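Local coordinates for transcriptional regulator (Vibrio virus VP882, PDB 7DWM), which binds the autoinducer 3,5-dimethylpyrazin-2-ol through a PAS domain and probably binds DNA through a LuxR-type helix-turn-helix domain to regulate transcription, at residues A[12-17]-A[110-115]; A[45-50]-A[94-99]; A[100-105]-A[126-131]. All blocks are in the same frame, centred on the assembly; numbering follows the deposited sequence.

Interaction 1 of 3, residues A[12-17]-A[110-115]; sequences AYIRSL and LIMPSG
In this PAS-fold regulator the helix 7-21 packs on the loop that joins the sheet strands 99-110 and 119-126, and residues 12-17 meet residues 110-115 chiefly through one aromatic ring. Tyr13 carries the contact. Its CG stands anti to the backbone N (chi1 169°), which throws the ring off the helix and across to the loop, where Pro113 covers a face and Met112 meets the ring obliquely at CE1. Pro113 comes over one face: its CD lies 4.0 Å from the centroid of the Tyr13 ring, 24° off the ring normal, a CH-pi contact made by the ring methylene next to the proline nitrogen and displaced toward the CG end. On the opposite face sits Leu17 CG, one helical turn further along, so the phenol is sandwiched between its own helix and the loop proline. Met112 crosses the tyrosine at about a right angle. Its CG is anti to the carbonyl carbon, and this methylene approaches Tyr13 CE1 obliquely at 3.4 Å, while bends at chi2 and chi3 lead the thioether end away from the ring. Ile14, the next residue on the helix, extends its CD1 obliquely toward the same Met112 CG, 4.1 Å away, so the methionine is touched by two successive helical residues.

The same surface takes part in dimerisation. Tyr13 also meets the ring of His19 of the second subunit, with planes at about 60°, and Pro113 packs on that same His19. Largely apolar packing thus ties the N-terminal helix to a sheet loop beside the subunit interface. At the far end of the phenol, the hydroxyl OH of Tyr13 comes to 2.9 Å from the backbone O of Ile111.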
ATOM      1  N   ALA A  12      10.147  30.201   7.035  1.00131.73           N
ATOM      2  CA  ALA A  12      11.322  29.340   6.982  1.00130.68           C
ATOM      3  C   ALA A  12      10.936  27.875   6.824  1.00136.32           C
ATOM      4  O   ALA A  12      11.561  27.144   6.051  1.00130.82           O
ATOM      5  CB  ALA A  12      12.177  29.538   8.235  1.00124.74           C
ATOM      6  N   TYR A  13       9.903  27.431   7.544  1.00135.64           N
ATOM      7  CA  TYR A  13       9.433  26.054   7.440  1.00129.03           C
ATOM      8  C   TYR A  13       8.884  25.748   6.046  1.00120.78           C
ATOM      9  O   TYR A  13       9.121  24.664   5.501  1.00107.30           O
ATOM     10  CB  TYR A  13       8.390  25.803   8.534  1.00123.86           C
ATOM     11  CG  TYR A  13       7.617  24.513   8.420  1.00128.68           C
ATOM     12  CD1 TYR A  13       6.312  24.509   7.956  1.00122.60           C
ATOM     13  CD2 TYR A  13       8.185  23.300   8.792  1.00122.39           C
ATOM     14  CE1 TYR A  13       5.592  23.335   7.852  1.00114.14           C
ATOM     15  CE2 TYR A  13       7.467  22.114   8.691  1.00116.55           C
ATOM     16  CZ  TYR A  13       6.169  22.142   8.220  1.00116.04           C
ATOM     17  OH  TYR A  13       5.434  20.981   8.108  1.00103.42           O
ATOM     18  N   ILE A  14       8.176  26.702   5.435  1.00122.14           N
ATOM     19  CA  ILE A  14       7.619  26.457   4.103  1.00117.49           C
ATOM     20  C   ILE A  14       8.727  26.386   3.051  1.00115.25           C
ATOM     21  O   ILE A  14       8.668  25.563   2.122  1.00120.43           O
ATOM     22  CB  ILE A  14       6.556  27.522   3.764  1.00118.38           C
ATOM     23  CG1 ILE A  14       5.149  26.992   4.056  1.00105.24           C
ATOM     24  CG2 ILE A  14       6.644  27.973   2.297  1.00104.63           C
ATOM     25  CD1 ILE A  14       4.948  26.545   5.486  1.00 94.53           C
ATOM     26  N   ARG A  15       9.762  27.225   3.173  1.00116.29           N
ATOM     27  CA  ARG A  15      10.859  27.129   2.207  1.00116.36           C
ATOM     28  C   ARG A  15      11.708  25.884   2.459  1.00113.81           C
ATOM     29  O   ARG A  15      12.244  25.290   1.516  1.00110.37           O
ATOM     30  CB  ARG A  15      11.716  28.390   2.217  1.00128.73           C
ATOM     31  CG  ARG A  15      12.705  28.528   3.369  1.00126.97           C
ATOM     32  CD  ARG A  15      13.493  29.834   3.246  1.00115.93           C
ATOM     33  NE  ARG A  15      12.627  31.011   3.288  1.00133.02           N
ATOM     34  CZ  ARG A  15      12.228  31.692   2.219  1.00131.25           C
ATOM     35  NH1 ARG A  15      11.442  32.750   2.362  1.00122.65           N
ATOM     36  NH2 ARG A  15      12.605  31.313   1.007  1.00141.35           N
ATOM     37  N   SER A  16      11.852  25.489   3.730  1.00115.91           N
ATOM     38  CA  SER A  16      12.284  24.131   4.030  1.00126.72           C
ATOM     39  C   SER A  16      11.514  23.111   3.209  1.00119.04           C
ATOM     40  O   SER A  16      12.117  22.230   2.589  1.00106.93           O
ATOM     41  CB  SER A  16      12.135  23.856   5.524  1.00126.44           C
ATOM     42  OG  SER A  16      12.419  25.032   6.276  1.00134.89           O
ATOM     43  N   LEU A  17      10.184  23.186   3.191  1.00113.20           N
ATOM     44  CA  LEU A  17       9.448  22.062   2.616  1.00106.76           C
ATOM     45  C   LEU A  17       9.464  22.077   1.087  1.00106.99           C
ATOM     46  O   LEU A  17       9.402  21.012   0.464  1.00111.07           O
ATOM     47  CB  LEU A  17       7.996  22.050   3.101  1.00 99.66           C
ATOM     48  CG  LEU A  17       7.699  21.895   4.603  1.00114.48           C
ATOM     49  CD1 LEU A  17       6.193  21.867   4.789  1.00 91.55           C
ATOM     50  CD2 LEU A  17       8.343  20.654   5.218  1.00 96.42           C
ATOM     51  N   LEU A 110      -1.632  19.943   6.657  1.00109.99           N
ATOM     52  CA  LEU A 110      -0.422  20.753   6.794  1.00121.35           C
ATOM     53  C   LEU A 110      -0.401  21.483   8.132  1.00140.96           C
ATOM     54  O   LEU A 110      -1.160  22.437   8.359  1.00137.04           O
ATOM     55  CB  LEU A 110      -0.272  21.713   5.620  1.00109.12           C
ATOM     56  CG  LEU A 110       1.078  22.440   5.609  1.00113.74           C
ATOM     57  CD1 LEU A 110       1.661  22.581   4.210  1.00101.71           C
ATOM     58  CD2 LEU A 110       0.955  23.799   6.227  1.00118.11           C
ATOM     59  N   ILE A 111       0.414  20.982   9.046  1.00143.25           N
ATOM     60  CA  ILE A 111       0.703  21.670  10.300  1.00131.99           C
ATOM     61  C   ILE A 111       2.129  22.187  10.263  1.00135.61           C
ATOM     62  O   ILE A 111       3.006  21.639   9.588  1.00136.03           O
ATOM     63  CB  ILE A 111       0.431  20.716  11.483  1.00122.91           C
ATOM     64  CG1 ILE A 111      -0.885  19.961  11.285  1.00111.29           C
ATOM     65  CG2 ILE A 111       0.437  21.451  12.814  1.00127.08           C
ATOM     66  CD1 ILE A 111      -0.723  18.587  10.691  1.00109.86           C
ATOM     67  N   MET A 112       2.327  23.303  10.948  1.00134.87           N
ATOM     68  CA  MET A 112       3.578  24.044  10.951  1.00139.84           C
ATOM     69  C   MET A 112       3.871  24.532  12.358  1.00137.05           C
ATOM     70  O   MET A 112       3.034  24.350  13.250  1.00136.24           O
ATOM     71  CB  MET A 112       3.488  25.261  10.021  1.00133.01           C
ATOM     72  CG  MET A 112       2.816  25.091   8.682  1.00119.56           C
ATOM     73  SD  MET A 112       1.848  26.563   8.281  1.00124.28           S
ATOM     74  CE  MET A 112       0.656  26.549   9.625  1.00119.70           C
ATOM     75  N   PRO A 113       5.024  25.190  12.610  1.00127.39           N
ATOM     76  CA  PRO A 113       5.311  25.632  13.979  1.00127.63           C
ATOM     77  C   PRO A 113       4.287  26.648  14.472  1.00139.12           C
ATOM     78  O   PRO A 113       4.331  27.073  15.630  1.00141.50           O
ATOM     79  CB  PRO A 113       6.714  26.247  13.864  1.00137.75           C
ATOM     80  CG  PRO A 113       6.934  26.466  12.414  1.00130.30           C
ATOM     81  CD  PRO A 113       6.228  25.312  11.774  1.00124.31           C
ATOM     82  N   SER A 114       3.370  27.049  13.577  1.00138.75           N
ATOM     83  CA  SER A 114       2.125  27.677  14.012  1.00133.57           C
ATOM     84  C   SER A 114       1.249  26.720  14.812  1.00136.11           C
ATOM     85  O   SER A 114       0.721  27.086  15.875  1.00123.27           O
ATOM     86  CB  SER A 114       1.377  28.199  12.787  1.00131.81           C
ATOM     87  OG  SER A 114      -0.022  28.130  12.970  1.00128.85           O
ATOM     88  N   GLY A 115       1.074  25.496  14.321  1.00143.77           N
ATOM     89  CA  GLY A 115       0.075  24.593  14.846  1.00136.25           C
ATOM     90  C   GLY A 115      -1.285  24.695  14.183  1.00135.81           C
ATOM     91  O   GLY A 115      -2.196  23.931  14.541  1.00105.59           O
TER

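Interaction 2 of 3, residues A[45-50]-A[94-99]; sequences RELVGM and HPYANG
Leu47, at the end of the short helix 42-47, lays its branched end over the ring of Tyr96 in the PAS domain. CG of Leu47 is anti to the backbone N (chi1 178°), and chi2 near 82° spreads the two methyls over different parts of the ring: CD1 lies by CG and CB of Tyr96, whereas CD2 sits over the face, 3.8 Å from the ring centroid, a CH-pi contact. Tyr96 has its own CG anti to the carbonyl carbon, and the opposite face is covered by His94 CB. The ring is therefore held between a leucine and its own strand, and its hydroxyl is fixed by a hydrogen bond to Asp92 O.

A backbone hydrogen bond joins the two segments beside it: Ala97 N donates to Leu47 O over 3.1 Å, almost straight at 170° and in the carbonyl plane. Ala97 CB tucks in beside that carbonyl.

Tyr96 belongs to the pocket for 3,5-dimethylpyrazin-2-ol, so Leu47 lies over one face of a ligand-lining ring. The contact joins the end of helix 42-47 to the turn between strands 88-96 and 99-110, with Phe103 of the latter strand touching both Leu47 and Tyr96.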
ATOM      1  N   ARG A  45       4.400  19.224 -11.544  1.00109.21           N
ATOM      2  CA  ARG A  45       4.084  20.124 -12.639  1.00109.36           C
ATOM      3  C   ARG A  45       4.307  19.465 -13.991  1.00107.79           C
ATOM      4  O   ARG A  45       3.670  19.860 -14.967  1.00118.28           O
ATOM      5  CB  ARG A  45       4.941  21.390 -12.561  1.00 97.69           C
ATOM      6  CG  ARG A  45       4.539  22.405 -11.504  1.00107.17           C
ATOM      7  CD  ARG A  45       5.379  23.671 -11.649  1.00109.40           C
ATOM      8  NE  ARG A  45       6.612  23.417 -12.393  1.00116.70           N
ATOM      9  CZ  ARG A  45       7.810  23.266 -11.836  1.00114.88           C
ATOM     10  NH1 ARG A  45       7.948  23.347 -10.519  1.00100.03           N
ATOM     11  NH2 ARG A  45       8.873  23.034 -12.597  1.00104.61           N
ATOM     12  N   GLU A  46       5.125  18.420 -14.057  1.00 97.55           N
ATOM     13  CA  GLU A  46       5.314  17.692 -15.301  1.00 94.23           C
ATOM     14  C   GLU A  46       4.282  16.598 -15.518  1.00 99.24           C
ATOM     15  O   GLU A  46       4.072  16.183 -16.665  1.00101.90           O
ATOM     16  CB  GLU A  46       6.718  17.083 -15.341  1.00 87.70           C
ATOM     17  CG  GLU A  46       7.163  16.657 -16.723  1.00 85.00           C
ATOM     18  CD  GLU A  46       8.617  16.976 -16.983  1.00113.78           C
ATOM     19  OE1 GLU A  46       9.250  17.624 -16.121  1.00112.63           O
ATOM     20  OE2 GLU A  46       9.126  16.576 -18.050  1.00111.90           O
ATOM     21  N   LEU A  47       3.616  16.133 -14.462  1.00 99.90           N
ATOM     22  CA  LEU A  47       2.558  15.147 -14.652  1.00107.54           C
ATOM     23  C   LEU A  47       1.298  15.812 -15.194  1.00 91.97           C
ATOM     24  O   LEU A  47       0.576  15.231 -16.011  1.00 99.93           O
ATOM     25  CB  LEU A  47       2.280  14.421 -13.339  1.00 83.45           C
ATOM     26  CG  LEU A  47       1.162  13.383 -13.365  1.00 76.54           C
ATOM     27  CD1 LEU A  47       1.713  12.088 -13.925  1.00 63.88           C
ATOM     28  CD2 LEU A  47       0.570  13.158 -11.980  1.00 68.91           C
ATOM     29  N   VAL A  48       1.029  17.039 -14.753  1.00 95.95           N
ATOM     30  CA  VAL A  48       0.103  17.923 -15.444  1.00107.23           C
ATOM     31  C   VAL A  48       0.928  18.523 -16.580  1.00116.24           C
ATOM     32  O   VAL A  48       2.155  18.381 -16.596  1.00116.63           O
ATOM     33  CB  VAL A  48      -0.472  18.975 -14.474  1.00112.42           C
ATOM     34  CG1 VAL A  48      -1.381  19.985 -15.176  1.00109.18           C
ATOM     35  CG2 VAL A  48      -1.230  18.286 -13.344  1.00100.35           C
ATOM     36  N   GLY A  49       0.280  19.179 -17.540  1.00113.04           N
ATOM     37  CA  GLY A  49       0.951  19.722 -18.711  1.00126.61           C
ATOM     38  C   GLY A  49       1.978  20.809 -18.439  1.00125.18           C
ATOM     39  O   GLY A  49       2.564  21.363 -19.374  1.00118.95           O
ATOM     40  N   MET A  50       2.212  21.118 -17.160  1.00126.53           N
ATOM     41  CA  MET A  50       3.047  22.254 -16.750  1.00106.05           C
ATOM     42  C   MET A  50       4.529  21.880 -16.765  1.00106.35           C
ATOM     43  O   MET A  50       5.261  22.000 -15.782  1.00113.68           O
ATOM     44  CB  MET A  50       2.598  22.736 -15.376  1.00 99.02           C
ATOM     45  CG  MET A  50       1.080  22.855 -15.208  1.00108.53           C
ATOM     46  SD  MET A  50       0.266  24.159 -16.183  1.00126.34           S
ATOM     47  CE  MET A  50       0.250  23.448 -17.820  1.00121.65           C
ATOM     48  N   HIS A  94      -5.847   8.656 -14.333  1.00 55.33           N
ATOM     49  CA  HIS A  94      -6.048   9.821 -15.183  1.00 72.91           C
ATOM     50  C   HIS A  94      -5.223   9.706 -16.451  1.00 63.96           C
ATOM     51  O   HIS A  94      -4.146   9.097 -16.439  1.00 76.88           O
ATOM     52  CB  HIS A  94      -5.669  11.120 -14.456  1.00 67.03           C
ATOM     53  CG  HIS A  94      -6.633  11.523 -13.389  1.00 68.99           C
ATOM     54  ND1 HIS A  94      -7.851  12.104 -13.663  1.00 87.95           N
ATOM     55  CD2 HIS A  94      -6.555  11.435 -12.042  1.00 73.39           C
ATOM     56  CE1 HIS A  94      -8.486  12.351 -12.532  1.00 71.25           C
ATOM     57  NE2 HIS A  94      -7.720  11.957 -11.532  1.00 86.88           N
ATOM     58  N   PRO A  95      -5.689  10.294 -17.554  1.00 66.00           N
ATOM     59  CA  PRO A  95      -4.841  10.489 -18.744  1.00 85.04           C
ATOM     60  C   PRO A  95      -3.893  11.670 -18.543  1.00 93.72           C
ATOM     61  O   PRO A  95      -4.096  12.785 -19.023  1.00 89.50           O
ATOM     62  CB  PRO A  95      -5.868  10.746 -19.848  1.00 65.83           C
ATOM     63  CG  PRO A  95      -6.994  11.418 -19.140  1.00 69.48           C
ATOM     64  CD  PRO A  95      -7.055  10.806 -17.760  1.00 68.52           C
ATOM     65  N   TYR A  96      -2.819  11.415 -17.800  1.00101.84           N
ATOM     66  CA  TYR A  96      -1.840  12.446 -17.512  1.00 93.33           C
ATOM     67  C   TYR A  96      -1.093  12.831 -18.790  1.00102.65           C
ATOM     68  O   TYR A  96      -1.237  12.203 -19.845  1.00 86.53           O
ATOM     69  CB  TYR A  96      -0.873  11.968 -16.428  1.00 85.03           C
ATOM     70  CG  TYR A  96      -1.549  11.658 -15.106  1.00 82.93           C
ATOM     71  CD1 TYR A  96      -2.112  12.668 -14.337  1.00 80.29           C
ATOM     72  CD2 TYR A  96      -1.627  10.355 -14.631  1.00 69.26           C
ATOM     73  CE1 TYR A  96      -2.731  12.389 -13.131  1.00 84.63           C
ATOM     74  CE2 TYR A  96      -2.245  10.067 -13.429  1.00 75.33           C
ATOM     75  CZ  TYR A  96      -2.794  11.087 -12.683  1.00 66.27           C
ATOM     76  OH  TYR A  96      -3.411  10.804 -11.487  1.00 73.48           O
ATOM     77  N   ALA A  97      -0.269  13.876 -18.674  1.00 97.46           N
ATOM     78  CA  ALA A  97       0.370  14.499 -19.830  1.00 89.92           C
ATOM     79  C   ALA A  97       1.173  13.526 -20.688  1.00 89.23           C
ATOM     80  O   ALA A  97       1.521  13.878 -21.821  1.00 94.71           O
ATOM     81  CB  ALA A  97       1.277  15.638 -19.365  1.00105.12           C
ATOM     82  N   ASN A  98       1.476  12.328 -20.195  1.00 95.25           N
ATOM     83  CA  ASN A  98       2.203  11.336 -20.980  1.00104.09           C
ATOM     84  C   ASN A  98       1.510   9.982 -20.929  1.00 99.85           C
ATOM     85  O   ASN A  98       2.153   8.940 -20.763  1.00 87.99           O
ATOM     86  CB  ASN A  98       3.655  11.223 -20.523  1.00110.21           C
ATOM     87  CG  ASN A  98       4.594  10.881 -21.667  1.00119.25           C
ATOM     88  OD1 ASN A  98       4.303  10.004 -22.480  1.00119.99           O
ATOM     89  ND2 ASN A  98       5.723  11.578 -21.739  1.00106.86           N
ATOM     90  N   GLY A  99       0.192   9.976 -21.068  1.00101.84           N
ATOM     91  CA  GLY A  99      -0.579   8.752 -21.131  1.00 91.70           C
ATOM     92  C   GLY A  99      -1.376   8.505 -19.861  1.00 82.48           C
ATOM     93  O   GLY A  99      -1.287   9.235 -18.874  1.00 81.71           O
TER

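Interaction 3 of 3, residues A[100-105]-A[126-131]; sequences WRVFTF and DLTDTA. With A1U (3,5-dimethylpyrazin-2-ol), chain C.
Arg101 and Asp126 form the salt bridge at the centre of this contact, where the PAS-fold sheet hands over to the helix 127-139. NH2 of Arg101 reaches OD1 of Asp126 at 2.5 Å, in the guanidinium plane and on the syn lone pair; NE adds only weak bonds to the two carboxylate oxygens. Bends at chi2 and chi3 fold the arginine back to this position, and the guanidinium and carboxylate planes stand 54° apart. Over one guanidinium face lies Thr128, whose CG2 also packs on Val102 CB.

Further out, the Asp126 carboxylate is set by the helix start. As N-cap it accepts a weak bond from Thr128 N at OD2; OD2 also accepts a hydrogen bond from Thr128 OG1, 3.1 Å, which comes from above the carboxylate plane. Phe103, its antiparallel non-hydrogen-bonded partner, lies beneath Asp126, CA over the ring centre and the carboxylate plane nearly parallel to the ring (11°). A backbone bond from Leu127 N to Val102 O, 2.9 Å, ties the helix start to the strand; the two axes cross at 86°.

Two residues after Phe103, Phe105 turns a face to the ligand, its CZ 3.5 Å from CAG of 3,5-dimethylpyrazin-2-ol. Taken together, arginine and the helix N-terminus would both favour a charged Asp126, probably keeping it ionised where strand ends and helix begins.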
ATOM      1  N   TRP A 100      -2.202   7.466 -19.925  1.00 84.79           N
ATOM      2  CA  TRP A 100      -2.978   7.066 -18.760  1.00 71.63           C
ATOM      3  C   TRP A 100      -2.062   6.475 -17.698  1.00 74.50           C
ATOM      4  O   TRP A 100      -1.176   5.670 -17.996  1.00 59.93           O
ATOM      5  CB  TRP A 100      -4.048   6.049 -19.153  1.00 58.09           C
ATOM      6  CG  TRP A 100      -5.276   6.663 -19.749  1.00 61.47           C
ATOM      7  CD1 TRP A 100      -5.461   7.023 -21.052  1.00 53.91           C
ATOM      8  CD2 TRP A 100      -6.494   6.988 -19.066  1.00 50.57           C
ATOM      9  NE1 TRP A 100      -6.717   7.553 -21.222  1.00 60.78           N
ATOM     10  CE2 TRP A 100      -7.372   7.542 -20.018  1.00 51.95           C
ATOM     11  CE3 TRP A 100      -6.928   6.864 -17.742  1.00 47.55           C
ATOM     12  CZ2 TRP A 100      -8.656   7.972 -19.689  1.00 63.89           C
ATOM     13  CZ3 TRP A 100      -8.205   7.291 -17.417  1.00 68.59           C
ATOM     14  CH2 TRP A 100      -9.053   7.839 -18.387  1.00 59.13           C
ATOM     15  N   ARG A 101      -2.288   6.869 -16.447  1.00 72.22           N
ATOM     16  CA  ARG A 101      -1.537   6.317 -15.333  1.00 60.96           C
ATOM     17  C   ARG A 101      -2.460   6.122 -14.139  1.00 73.90           C
ATOM     18  O   ARG A 101      -3.512   6.766 -14.006  1.00 76.77           O
ATOM     19  CB  ARG A 101      -0.345   7.204 -14.923  1.00 86.97           C
ATOM     20  CG  ARG A 101       0.664   7.512 -16.028  1.00 72.39           C
ATOM     21  CD  ARG A 101       1.399   6.265 -16.505  1.00 72.68           C
ATOM     22  NE  ARG A 101       2.552   5.924 -15.676  1.00 90.41           N
ATOM     23  CZ  ARG A 101       3.551   5.144 -16.078  1.00 91.89           C
ATOM     24  NH1 ARG A 101       3.539   4.622 -17.298  1.00 70.14           N
ATOM     25  NH2 ARG A 101       4.561   4.880 -15.260  1.00 84.22           N
ATOM     26  N   VAL A 102      -2.025   5.217 -13.268  1.00 74.17           N
ATOM     27  CA  VAL A 102      -2.697   4.866 -12.025  1.00 69.07           C
ATOM     28  C   VAL A 102      -1.821   5.407 -10.904  1.00 68.44           C
ATOM     29  O   VAL A 102      -0.812   4.793 -10.542  1.00 78.23           O
ATOM     30  CB  VAL A 102      -2.898   3.351 -11.892  1.00 62.47           C
ATOM     31  CG1 VAL A 102      -3.645   3.018 -10.610  1.00 48.96           C
ATOM     32  CG2 VAL A 102      -3.623   2.793 -13.109  1.00 54.52           C
ATOM     33  N   PHE A 103      -2.175   6.566 -10.363  1.00 78.25           N
ATOM     34  CA  PHE A 103      -1.426   7.144  -9.265  1.00 66.65           C
ATOM     35  C   PHE A 103      -2.159   6.939  -7.950  1.00 70.45           C
ATOM     36  O   PHE A 103      -3.381   6.786  -7.896  1.00 64.80           O
ATOM     37  CB  PHE A 103      -1.188   8.638  -9.494  1.00 72.63           C
ATOM     38  CG  PHE A 103       0.149   8.950 -10.090  1.00 73.56           C
ATOM     39  CD1 PHE A 103       1.097   9.654  -9.365  1.00 74.79           C
ATOM     40  CD2 PHE A 103       0.461   8.541 -11.374  1.00 76.14           C
ATOM     41  CE1 PHE A 103       2.333   9.943  -9.912  1.00 75.12           C
ATOM     42  CE2 PHE A 103       1.696   8.826 -11.927  1.00 85.95           C
ATOM     43  CZ  PHE A 103       2.632   9.529 -11.195  1.00 78.54           C
ATOM     44  N   THR A 104      -1.376   6.940  -6.883  1.00 73.96           N
ATOM     45  CA  THR A 104      -1.858   7.145  -5.529  1.00 75.95           C
ATOM     46  C   THR A 104      -1.446   8.546  -5.104  1.00 83.57           C
ATOM     47  O   THR A 104      -0.254   8.872  -5.120  1.00 99.59           O
ATOM     48  CB  THR A 104      -1.273   6.079  -4.602  1.00 76.44           C
ATOM     49  OG1 THR A 104      -1.918   4.821  -4.848  1.00 85.60           O
ATOM     50  CG2 THR A 104      -1.382   6.473  -3.137  1.00 81.89           C
ATOM     51  N   PHE A 105      -2.425   9.370  -4.732  1.00 62.00           N
ATOM     52  CA  PHE A 105      -2.169  10.689  -4.157  1.00 80.37           C
ATOM     53  C   PHE A 105      -2.556  10.668  -2.683  1.00 81.58           C
ATOM     54  O   PHE A 105      -3.742  10.588  -2.346  1.00 79.17           O
ATOM     55  CB  PHE A 105      -2.911  11.784  -4.921  1.00 80.62           C
ATOM     56  CG  PHE A 105      -2.189  12.247  -6.151  1.00 72.05           C
ATOM     57  CD1 PHE A 105      -1.254  13.268  -6.080  1.00 84.23           C
ATOM     58  CD2 PHE A 105      -2.431  11.649  -7.377  1.00 74.21           C
ATOM     59  CE1 PHE A 105      -0.579  13.689  -7.212  1.00 80.56           C
ATOM     60  CE2 PHE A 105      -1.758  12.064  -8.511  1.00 77.16           C
ATOM     61  CZ  PHE A 105      -0.831  13.086  -8.428  1.00 82.82           C
ATOM     62  N   ASP A 126       3.447   6.828  -8.494  1.00 63.72           N
ATOM     63  CA  ASP A 126       3.115   6.126  -9.730  1.00 62.59           C
ATOM     64  C   ASP A 126       3.050   4.627  -9.465  1.00 88.87           C
ATOM     65  O   ASP A 126       4.079   3.974  -9.269  1.00 79.23           O
ATOM     66  CB  ASP A 126       4.141   6.442 -10.814  1.00 79.30           C
ATOM     67  CG  ASP A 126       3.699   5.974 -12.188  1.00 83.41           C
ATOM     68  OD1 ASP A 126       4.485   6.122 -13.147  1.00 81.44           O
ATOM     69  OD2 ASP A 126       2.568   5.457 -12.312  1.00 94.34           O
ATOM     70  N   LEU A 127       1.837   4.083  -9.469  1.00 81.80           N
ATOM     71  CA  LEU A 127       1.601   2.681  -9.156  1.00 64.57           C
ATOM     72  C   LEU A 127       1.761   1.744 -10.348  1.00 72.17           C
ATOM     73  O   LEU A 127       1.878   0.534 -10.142  1.00 85.86           O
ATOM     74  CB  LEU A 127       0.208   2.505  -8.551  1.00 58.50           C
ATOM     75  CG  LEU A 127       0.071   3.028  -7.120  1.00 79.33           C
ATOM     76  CD1 LEU A 127      -1.052   2.306  -6.410  1.00 83.99           C
ATOM     77  CD2 LEU A 127       1.381   2.879  -6.350  1.00 72.91           C
ATOM     78  N   THR A 128       1.753   2.261 -11.580  1.00 79.46           N
ATOM     79  CA  THR A 128       1.692   1.396 -12.759  1.00 79.01           C
ATOM     80  C   THR A 128       2.887   0.446 -12.851  1.00 92.25           C
ATOM     81  O   THR A 128       2.715  -0.775 -12.938  1.00100.30           O
ATOM     82  CB  THR A 128       1.611   2.260 -14.019  1.00 95.71           C
ATOM     83  OG1 THR A 128       2.824   3.009 -14.156  1.00102.51           O
ATOM     84  CG2 THR A 128       0.445   3.230 -13.928  1.00 70.08           C
ATOM     85  N   ASP A 129       4.108   0.984 -12.848  1.00105.45           N
ATOM     86  CA  ASP A 129       5.295   0.139 -12.979  1.00107.83           C
ATOM     87  C   ASP A 129       5.590  -0.628 -11.692  1.00118.18           C
ATOM     88  O   ASP A 129       5.919  -1.829 -11.716  1.00122.25           O
ATOM     89  CB  ASP A 129       6.501   0.985 -13.395  1.00122.81           C
ATOM     90  CG  ASP A 129       6.825   2.075 -12.391  1.00129.17           C
ATOM     91  OD1 ASP A 129       5.894   2.542 -11.700  1.00118.31           O
ATOM     92  OD2 ASP A 129       8.009   2.463 -12.293  1.00131.10           O
ATOM     93  N   THR A 130       5.480   0.057 -10.556  1.00 99.26           N
ATOM     94  CA  THR A 130       5.849  -0.559  -9.294  1.00112.09           C
ATOM     95  C   THR A 130       4.871  -1.643  -8.878  1.00110.09           C
ATOM     96  O   THR A 130       5.265  -2.552  -8.147  1.00115.13           O
ATOM     97  CB  THR A 130       5.956   0.504  -8.201  1.00104.06           C
ATOM     98  OG1 THR A 130       4.659   1.054  -7.937  1.00108.00           O
ATOM     99  CG2 THR A 130       6.897   1.618  -8.636  1.00 99.66           C
ATOM    100  N   ALA A 131       3.631  -1.613  -9.369  1.00 98.41           N
ATOM    101  CA  ALA A 131       2.718  -2.716  -9.101  1.00102.87           C
ATOM    102  C   ALA A 131       3.285  -4.025  -9.634  1.00 98.79           C
ATOM    103  O   ALA A 131       3.378  -5.017  -8.903  1.00 98.70           O
ATOM    104  CB  ALA A 131       1.348  -2.422  -9.717  1.00 89.59           C
TER
HETATM  105  CAB A1U C 301      -4.872  14.618  -8.186  1.00 90.98           C
HETATM  106  CAC A1U C 301      -3.819  15.273  -8.873  1.00 90.18           C
HETATM  107  CAE A1U C 301      -3.654  16.803  -7.105  1.00 78.76           C
HETATM  108  CAF A1U C 301      -4.709  16.091  -6.497  1.00 91.86           C
HETATM  109  CAG A1U C 301      -3.372  14.754 -10.212  1.00 73.64           C
HETATM  110  CAH A1U C 301      -3.006  17.998  -6.473  1.00 87.10           C
HETATM  111  NAA A1U C 301      -5.343  15.021  -6.977  1.00 87.64           N
HETATM  112  NAD A1U C 301      -3.228  16.363  -8.305  1.00 81.19           N
HETATM  113  OAI A1U C 301      -5.121  16.586  -5.245  1.00 82.36           O

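How the interactions relate
Along the chain the segments run 12-17, 45-50, 94-99, 100-105, 110-115 and 126-131, so interaction 2 is nested inside the loop closed by interaction 1, whereas interactions 1 and 3 interlace. Interactions 2 and 3 adjoin, with centres 13 Å apart, on the neighbouring strands 88-96 and 99-110 of one antiparallel sheet, and each supplies an aromatic residue of the ligand pocket, Tyr96 and Phe105. Interaction 1 lies at the other end of strand 99-110, its centre 28 to 29 Å from theirs, where the N-terminal helix meets the loop that follows this strand. Interactions 1 and 3 both touch the second subunit. One PAS sheet thus links the ligand pocket with dimer-contacting helices before and after it.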